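Local atomic coordinates of lipoteichoic acid primase (Listeria monocytogenes, PDB entry 4UOP), a protein that is an extracellular enzyme domain of the sulfatase family that binds a magnesium ion and is called a lipoteichoic acid primase. Residues G57-F68 with K213-H224. Numbering follows the deposited sequence.
With MG (magnesium ion), chain J.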
ATOM      1  N   GLY B  57       5.776   9.465 -37.901  1.00 23.03           N
ATOM      2  CA  GLY B  57       6.143  10.872 -37.980  1.00 23.67           C
ATOM      3  C   GLY B  57       5.155  11.878 -37.409  1.00 24.16           C
ATOM      4  O   GLY B  57       5.388  13.089 -37.467  1.00 24.10           O
ATOM      5  N   LYS B  58       4.077  11.383 -36.816  1.00 23.91           N
ATOM      6  CA  LYS B  58       3.070  12.260 -36.241  1.00 24.28           C
ATOM      7  C   LYS B  58       3.420  12.578 -34.792  1.00 21.51           C
ATOM      8  O   LYS B  58       4.172  11.847 -34.147  1.00 19.69           O
ATOM      9  CB  LYS B  58       1.696  11.615 -36.326  1.00 26.76           C
ATOM     10  CG  LYS B  58       1.271  11.202 -37.728  1.00 29.56           C
ATOM     11  CD  LYS B  58       1.295  12.335 -38.732  1.00 32.63           C
ATOM     12  CE  LYS B  58       0.804  11.842 -40.086  1.00 34.82           C
ATOM     13  NZ  LYS B  58       1.060  12.842 -41.157  1.00 38.44           N
ATOM     14  N   ASN B  59       2.864  13.676 -34.288  1.00 20.10           N
ATOM     15  CA  ASN B  59       3.043  14.034 -32.891  1.00 18.85           C
ATOM     16  C   ASN B  59       2.222  13.081 -32.024  1.00 17.69           C
ATOM     17  O   ASN B  59       1.413  12.295 -32.540  1.00 18.10           O
ATOM     18  CB  ASN B  59       2.617  15.472 -32.637  1.00 18.70           C
ATOM     19  CG  ASN B  59       3.256  16.437 -33.590  1.00 19.15           C
ATOM     20  OD1 ASN B  59       4.462  16.611 -33.577  1.00 18.89           O
ATOM     21  ND2 ASN B  59       2.456  17.051 -34.446  1.00 19.51           N
ATOM     22  N   LEU B  60       2.440  13.149 -30.717  1.00 16.27           N
ATOM     23  CA  LEU B  60       1.702  12.339 -29.737  1.00 15.39           C
ATOM     24  C   LEU B  60       1.245  13.249 -28.594  1.00 14.81           C
ATOM     25  O   LEU B  60       2.058  13.906 -27.939  1.00 14.58           O
ATOM     26  CB  LEU B  60       2.587  11.237 -29.177  1.00 15.89           C
ATOM     27  CG  LEU B  60       2.021  10.344 -28.071  1.00 15.47           C
ATOM     28  CD1 LEU B  60       0.786   9.621 -28.542  1.00 15.64           C
ATOM     29  CD2 LEU B  60       3.098   9.365 -27.625  1.00 15.82           C
ATOM     30  N   ILE B  61      -0.056  13.298 -28.395  1.00 14.82           N
ATOM     31  CA  ILE B  61      -0.658  14.008 -27.269  1.00 15.30           C
ATOM     32  C   ILE B  61      -1.457  13.001 -26.434  1.00 14.72           C
ATOM     33  O   ILE B  61      -2.349  12.304 -26.951  1.00 15.21           O
ATOM     34  CB  ILE B  61      -1.559  15.133 -27.754  1.00 16.69           C
ATOM     35  CG1 ILE B  61      -0.749  16.164 -28.536  1.00 17.84           C
ATOM     36  CG2 ILE B  61      -2.288  15.759 -26.564  1.00 17.44           C
ATOM     37  CD1 ILE B  61      -1.595  17.109 -29.364  1.00 18.59           C
ATOM     38  N   ILE B  62      -1.145  12.901 -25.149  1.00 14.20           N
ATOM     39  CA  ILE B  62      -1.833  11.977 -24.261  1.00 14.07           C
ATOM     40  C   ILE B  62      -2.385  12.766 -23.075  1.00 15.04           C
ATOM     41  O   ILE B  62      -1.640  13.535 -22.441  1.00 14.66           O
ATOM     42  CB  ILE B  62      -0.885  10.894 -23.739  1.00 14.90           C
ATOM     43  CG1 ILE B  62      -0.294  10.107 -24.920  1.00 15.06           C
ATOM     44  CG2 ILE B  62      -1.612   9.986 -22.765  1.00 15.37           C
ATOM     45  CD1 ILE B  62       0.580   8.948 -24.504  1.00 15.58           C
ATOM     46  N   VAL B  63      -3.683  12.628 -22.839  1.00 14.86           N
ATOM     47  CA  VAL B  63      -4.339  13.301 -21.722  1.00 15.19           C
ATOM     48  C   VAL B  63      -4.858  12.252 -20.733  1.00 14.16           C
ATOM     49  O   VAL B  63      -5.642  11.382 -21.094  1.00 14.12           O
ATOM     50  CB  VAL B  63      -5.499  14.204 -22.153  1.00 16.27           C
ATOM     51  CG1 VAL B  63      -6.037  14.955 -20.948  1.00 17.05           C
ATOM     52  CG2 VAL B  63      -5.069  15.172 -23.240  1.00 17.02           C
ATOM     53  N   GLN B  64      -4.377  12.352 -19.501  1.00 14.09           N
ATOM     54  CA  GLN B  64      -4.771  11.498 -18.399  1.00 15.13           C
ATOM     55  C   GLN B  64      -5.824  12.251 -17.593  1.00 16.02           C
ATOM     56  O   GLN B  64      -5.516  13.283 -16.996  1.00 17.28           O
ATOM     57  CB  GLN B  64      -3.580  11.181 -17.516  1.00 16.04           C
ATOM     58  CG  GLN B  64      -3.921  10.239 -16.376  1.00 16.83           C
ATOM     59  CD  GLN B  64      -2.727   9.808 -15.559  1.00 17.96           C
ATOM     60  OE1 GLN B  64      -1.874   9.018 -16.014  1.00 18.54           O
ATOM     61  NE2 GLN B  64      -2.662  10.292 -14.331  1.00 18.85           N
ATOM     62  N   LEU B  65      -7.037  11.726 -17.603  1.00 15.93           N
ATOM     63  CA  LEU B  65      -8.209  12.392 -17.020  1.00 17.45           C
ATOM     64  C   LEU B  65      -8.482  11.884 -15.605  1.00 17.57           C
ATOM     65  O   LEU B  65      -8.842  10.720 -15.399  1.00 16.97           O
ATOM     66  CB  LEU B  65      -9.414  12.150 -17.918  1.00 19.44           C
ATOM     67  CG  LEU B  65      -9.261  12.686 -19.340  1.00 19.39           C
ATOM     68  CD1 LEU B  65     -10.278  12.013 -20.247  1.00 21.33           C
ATOM     69  CD2 LEU B  65      -9.420  14.198 -19.378  1.00 20.67           C
ATOM     70  N   GLU B  66      -8.320  12.777 -14.631  1.00 17.82           N
ATOM     71  CA  GLU B  66      -8.418  12.423 -13.228  1.00 17.74           C
ATOM     72  C   GLU B  66      -9.784  11.834 -12.843  1.00 18.00           C
ATOM     73  O   GLU B  66     -10.830  12.477 -13.039  1.00 17.23           O
ATOM     74  CB  GLU B  66      -8.134  13.668 -12.372  1.00 18.45           C
ATOM     75  CG  GLU B  66      -8.277  13.418 -10.879  1.00 19.04           C
ATOM     76  CD  GLU B  66      -7.351  12.324 -10.384  1.00 19.18           C
ATOM     77  OE1 GLU B  66      -6.118  12.509 -10.458  1.00 19.42           O
ATOM     78  OE2 GLU B  66      -7.846  11.286  -9.897  1.00 18.63           O
ATOM     79  N   SER B  67      -9.768  10.613 -12.304  1.00 17.15           N
ATOM     80  CA  SER B  67     -10.945   9.981 -11.689  1.00 16.79           C
ATOM     81  C   SER B  67     -12.136   9.705 -12.628  1.00 16.85           C
ATOM     82  O   SER B  67     -13.237   9.424 -12.148  1.00 19.22           O
ATOM     83  CB  SER B  67     -11.408  10.800 -10.461  1.00 16.91           C
ATOM     84  OG  SER B  67     -10.450  10.702  -9.414  1.00 17.60           O
ATOM     85  N   PHE B  68     -11.906   9.719 -13.946  1.00 17.11           N
ATOM     86  CA  PHE B  68     -12.907   9.267 -14.921  1.00 17.64           C
ATOM     87  C   PHE B  68     -12.996   7.723 -14.901  1.00 18.79           C
ATOM     88  O   PHE B  68     -11.964   7.045 -14.977  1.00 18.59           O
ATOM     89  CB  PHE B  68     -12.545   9.714 -16.340  1.00 17.78           C
ATOM     90  CG  PHE B  68     -12.948  11.131 -16.697  1.00 17.82           C
ATOM     91  CD1 PHE B  68     -12.553  12.208 -15.923  1.00 17.21           C
ATOM     92  CD2 PHE B  68     -13.666  11.389 -17.864  1.00 18.81           C
ATOM     93  CE1 PHE B  68     -12.898  13.507 -16.282  1.00 17.19           C
ATOM     94  CE2 PHE B  68     -14.011  12.685 -18.230  1.00 18.98           C
ATOM     95  CZ  PHE B  68     -13.604  13.747 -17.447  1.00 18.02           C
ATOM     96  N   LYS B 213       8.740  17.454 -33.949  1.00 22.91           N
ATOM     97  CA  LYS B 213       7.853  16.393 -33.490  1.00 23.12           C
ATOM     98  C   LYS B 213       7.876  16.413 -31.969  1.00 21.33           C
ATOM     99  O   LYS B 213       8.954  16.552 -31.367  1.00 20.39           O
ATOM    100  CB  LYS B 213       8.327  15.030 -33.965  1.00 25.66           C
ATOM    101  CG  LYS B 213       8.162  14.759 -35.448  1.00 29.74           C
ATOM    102  CD  LYS B 213       8.420  13.294 -35.753  1.00 32.39           C
ATOM    103  CE  LYS B 213       9.710  12.814 -35.117  1.00 35.23           C
ATOM    104  NZ  LYS B 213      10.186  11.538 -35.705  1.00 38.40           N
ATOM    105  N   PHE B 214       6.704  16.267 -31.348  1.00 19.72           N
ATOM    106  CA  PHE B 214       6.620  16.335 -29.897  1.00 18.02           C
ATOM    107  C   PHE B 214       5.702  15.253 -29.331  1.00 16.93           C
ATOM    108  O   PHE B 214       4.780  14.770 -30.005  1.00 16.81           O
ATOM    109  CB  PHE B 214       6.152  17.732 -29.443  1.00 18.70           C
ATOM    110  CG  PHE B 214       4.768  18.103 -29.915  1.00 18.89           C
ATOM    111  CD1 PHE B 214       3.652  17.735 -29.196  1.00 19.31           C
ATOM    112  CD2 PHE B 214       4.590  18.821 -31.091  1.00 19.12           C
ATOM    113  CE1 PHE B 214       2.384  18.075 -29.627  1.00 19.03           C
ATOM    114  CE2 PHE B 214       3.335  19.164 -31.526  1.00 19.15           C
ATOM    115  CZ  PHE B 214       2.217  18.784 -30.800  1.00 19.61           C
ATOM    116  N   TYR B 215       6.010  14.860 -28.102  1.00 16.24           N
ATOM    117  CA  TYR B 215       5.126  14.088 -27.253  1.00 16.00           C
ATOM    118  C   TYR B 215       4.803  14.969 -26.063  1.00 16.31           C
ATOM    119  O   TYR B 215       5.711  15.394 -25.330  1.00 16.53           O
ATOM    120  CB  TYR B 215       5.800  12.776 -26.813  1.00 16.45           C
ATOM    121  CG  TYR B 215       5.197  12.076 -25.607  1.00 16.36           C
ATOM    122  CD1 TYR B 215       3.826  12.079 -25.373  1.00 16.27           C
ATOM    123  CD2 TYR B 215       6.011  11.371 -24.719  1.00 16.79           C
ATOM    124  CE1 TYR B 215       3.275  11.427 -24.267  1.00 15.55           C
ATOM    125  CE2 TYR B 215       5.475  10.700 -23.632  1.00 16.37           C
ATOM    126  CZ  TYR B 215       4.108  10.757 -23.395  1.00 16.43           C
ATOM    127  OH  TYR B 215       3.578  10.102 -22.307  1.00 17.37           O
ATOM    128  N   ALA B 216       3.520  15.275 -25.890  1.00 15.75           N
ATOM    129  CA  ALA B 216       3.036  16.014 -24.725  1.00 15.56           C
ATOM    130  C   ALA B 216       2.097  15.132 -23.901  1.00 15.04           C
ATOM    131  O   ALA B 216       1.144  14.553 -24.443  1.00 15.17           O
ATOM    132  CB  ALA B 216       2.323  17.266 -25.181  1.00 15.81           C
ATOM    133  N   GLN B 217       2.395  14.991 -22.611  1.00 15.46           N
ATOM    134  CA  GLN B 217       1.534  14.274 -21.659  1.00 15.82           C
ATOM    135  C   GLN B 217       0.909  15.306 -20.717  1.00 16.48           C
ATOM    136  O   GLN B 217       1.636  16.026 -20.052  1.00 16.55           O
ATOM    137  CB  GLN B 217       2.346  13.287 -20.841  1.00 17.08           C
ATOM    138  CG  GLN B 217       1.545  12.553 -19.785  1.00 17.72           C
ATOM    139  CD  GLN B 217       0.892  11.275 -20.269  1.00 18.63           C
ATOM    140  OE1 GLN B 217       1.321  10.664 -21.261  1.00 18.69           O
ATOM    141  NE2 GLN B 217      -0.113  10.815 -19.525  1.00 20.40           N
ATOM    142  N   LEU B 218      -0.414  15.382 -20.701  1.00 15.41           N
ATOM    143  CA  LEU B 218      -1.136  16.311 -19.850  1.00 16.70           C
ATOM    144  C   LEU B 218      -1.889  15.519 -18.793  1.00 17.03           C
ATOM    145  O   LEU B 218      -2.559  14.521 -19.110  1.00 17.54           O
ATOM    146  CB  LEU B 218      -2.104  17.157 -20.671  1.00 18.26           C
ATOM    147  CG  LEU B 218      -1.480  18.131 -21.668  1.00 21.04           C
ATOM    148  CD1 LEU B 218      -1.140  17.446 -22.975  1.00 21.10           C
ATOM    149  CD2 LEU B 218      -2.414  19.292 -21.969  1.00 22.19           C
ATOM    150  N   ILE B 219      -1.781  15.941 -17.534  1.00 16.58           N
ATOM    151  CA  ILE B 219      -2.419  15.270 -16.425  1.00 16.91           C
ATOM    152  C   ILE B 219      -3.460  16.252 -15.877  1.00 17.20           C
ATOM    153  O   ILE B 219      -3.092  17.238 -15.361  1.00 16.79           O
ATOM    154  CB  ILE B 219      -1.406  14.939 -15.309  1.00 17.34           C
ATOM    155  CG1 ILE B 219      -0.174  14.265 -15.907  1.00 17.86           C
ATOM    156  CG2 ILE B 219      -1.992  14.033 -14.271  1.00 18.48           C
ATOM    157  CD1 ILE B 219      -0.491  12.941 -16.461  1.00 17.34           C
ATOM    158  N   SER B 220      -4.736  15.924 -16.018  1.00 17.11           N
ATOM    159  CA  SER B 220      -5.822  16.778 -15.545  1.00 18.38           C
ATOM    160  C   SER B 220      -5.977  16.710 -14.042  1.00 19.53           C
ATOM    161  O   SER B 220      -5.394  15.855 -13.442  1.00 19.26           O
ATOM    162  CB  SER B 220      -7.128  16.438 -16.233  1.00 18.66           C
ATOM    163  OG  SER B 220      -7.737  15.394 -15.616  1.00 19.15           O
ATOM    164  N   VAL B 221      -6.694  17.656 -13.436  1.00 19.25           N
ATOM    165  CA  VAL B 221      -6.819  17.640 -12.006  1.00 21.32           C
ATOM    166  C   VAL B 221      -8.140  18.129 -11.439  1.00 20.30           C
ATOM    167  O   VAL B 221      -8.405  17.886 -10.344  1.00 19.18           O
ATOM    168  CB  VAL B 221      -5.633  18.338 -11.324  1.00 23.51           C
ATOM    169  CG1 VAL B 221      -5.843  19.813 -11.312  1.00 26.31           C
ATOM    170  CG2 VAL B 221      -5.416  17.840  -9.922  1.00 25.21           C
ATOM    171  N   SER B 222      -8.911  18.831 -12.234  1.00 19.73           N
ATOM    172  CA  SER B 222     -10.107  19.489 -11.720  1.00 20.25           C
ATOM    173  C   SER B 222     -11.165  18.507 -11.204  1.00 21.23           C
ATOM    174  O   SER B 222     -11.990  18.855 -10.406  1.00 20.86           O
ATOM    175  CB  SER B 222     -10.703  20.457 -12.733  1.00 19.63           C
ATOM    176  OG  SER B 222      -9.863  21.533 -12.931  1.00 20.80           O
ATOM    177  N   SER B 223     -11.158  17.309 -11.751  1.00 19.56           N
ATOM    178  CA  SER B 223     -12.077  16.275 -11.302  1.00 19.26           C
ATOM    179  C   SER B 223     -11.489  15.363 -10.201  1.00 19.01           C
ATOM    180  O   SER B 223     -11.993  14.249  -9.966  1.00 19.75           O
ATOM    181  CB  SER B 223     -12.615  15.482 -12.498  1.00 19.31           C
ATOM    182  OG  SER B 223     -11.549  15.041 -13.342  1.00 19.60           O
ATOM    183  N   HIS B 224     -10.463  15.838  -9.495  1.00 18.86           N
ATOM    184  CA  HIS B 224      -9.952  15.151  -8.296  1.00 19.72           C
ATOM    185  C   HIS B 224     -10.963  15.369  -7.163  1.00 21.35           C
ATOM    186  O   HIS B 224     -11.603  16.432  -7.097  1.00 20.66           O
ATOM    187  CB  HIS B 224      -8.603  15.738  -7.865  1.00 19.97           C
ATOM    188  CG  HIS B 224      -7.771  14.823  -7.015  1.00 21.62           C
ATOM    189  ND1 HIS B 224      -8.006  14.618  -5.671  1.00 22.81           N
ATOM    190  CD2 HIS B 224      -6.702  14.052  -7.328  1.00 23.45           C
ATOM    191  CE1 HIS B 224      -7.104  13.776  -5.189  1.00 22.80           C
ATOM    192  NE2 HIS B 224      -6.301  13.417  -6.176  1.00 23.75           N
TER
HETATM  193 MG    MG J1616      -5.953  10.268  -9.731  1.00 10.93          MG
HETATM  194  O   HOH W   1      -4.392  14.258 -11.433  1.00 24.63           O
HETATM  195  O   HOH W   2      -6.087  10.568  -7.539  1.00 21.74           O
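Glu66 meets Ser220 and Ser223 just beyond the ends of two parallel strands. Ser220 OG accepts a hydrogen bond from the backbone N-H of Glu66 at 2.9 Å, nearly straight, and Ser223 OG donates to Glu66 O at 2.7 Å, so the peptide groups on both sides of this residue are held. The Glu66 side chain, bent at chi2 (59°), packs its CG against His224 CA at 3.5 Å. Both carboxylate oxygens turn to magnesium, OE2 at 2.2 Å and OE1 at 2.4 Å. Ser67 OG donates to the anti lone pair of OE2, and a water lies within hydrogen-bonding distance of both OE1 and Ser220 O. Thr108, Asp284, His285 and a second water complete the coordination.

Strands 59-65 and 214-219 lie side by side in the central mixed sheet of the sulfatase-like fold, with strand 277-283 on the other side of 59-65; the metal ligand thus sits at a C-terminal strand end, as in this superfamily. Alternating backbone bonds run from Leu60 N to Ser220 N. On one face, Leu60 CD2 lies over the Tyr215 ring, while Ile62 CB meets Gln217 OE1 at 3.3 Å; that oxygen also takes the Tyr215 hydroxyl proton, and helix 107-117 packs here. On the other, beneath helix 193-209, Ile61 CG2 touches Leu218 CD1. At the start of strand 59-65 the Asn59 amide stacks on the Phe214 ring, planes 14° apart, and its OD1 accepts a hydrogen bond from Phe214 N at 3.2 Å.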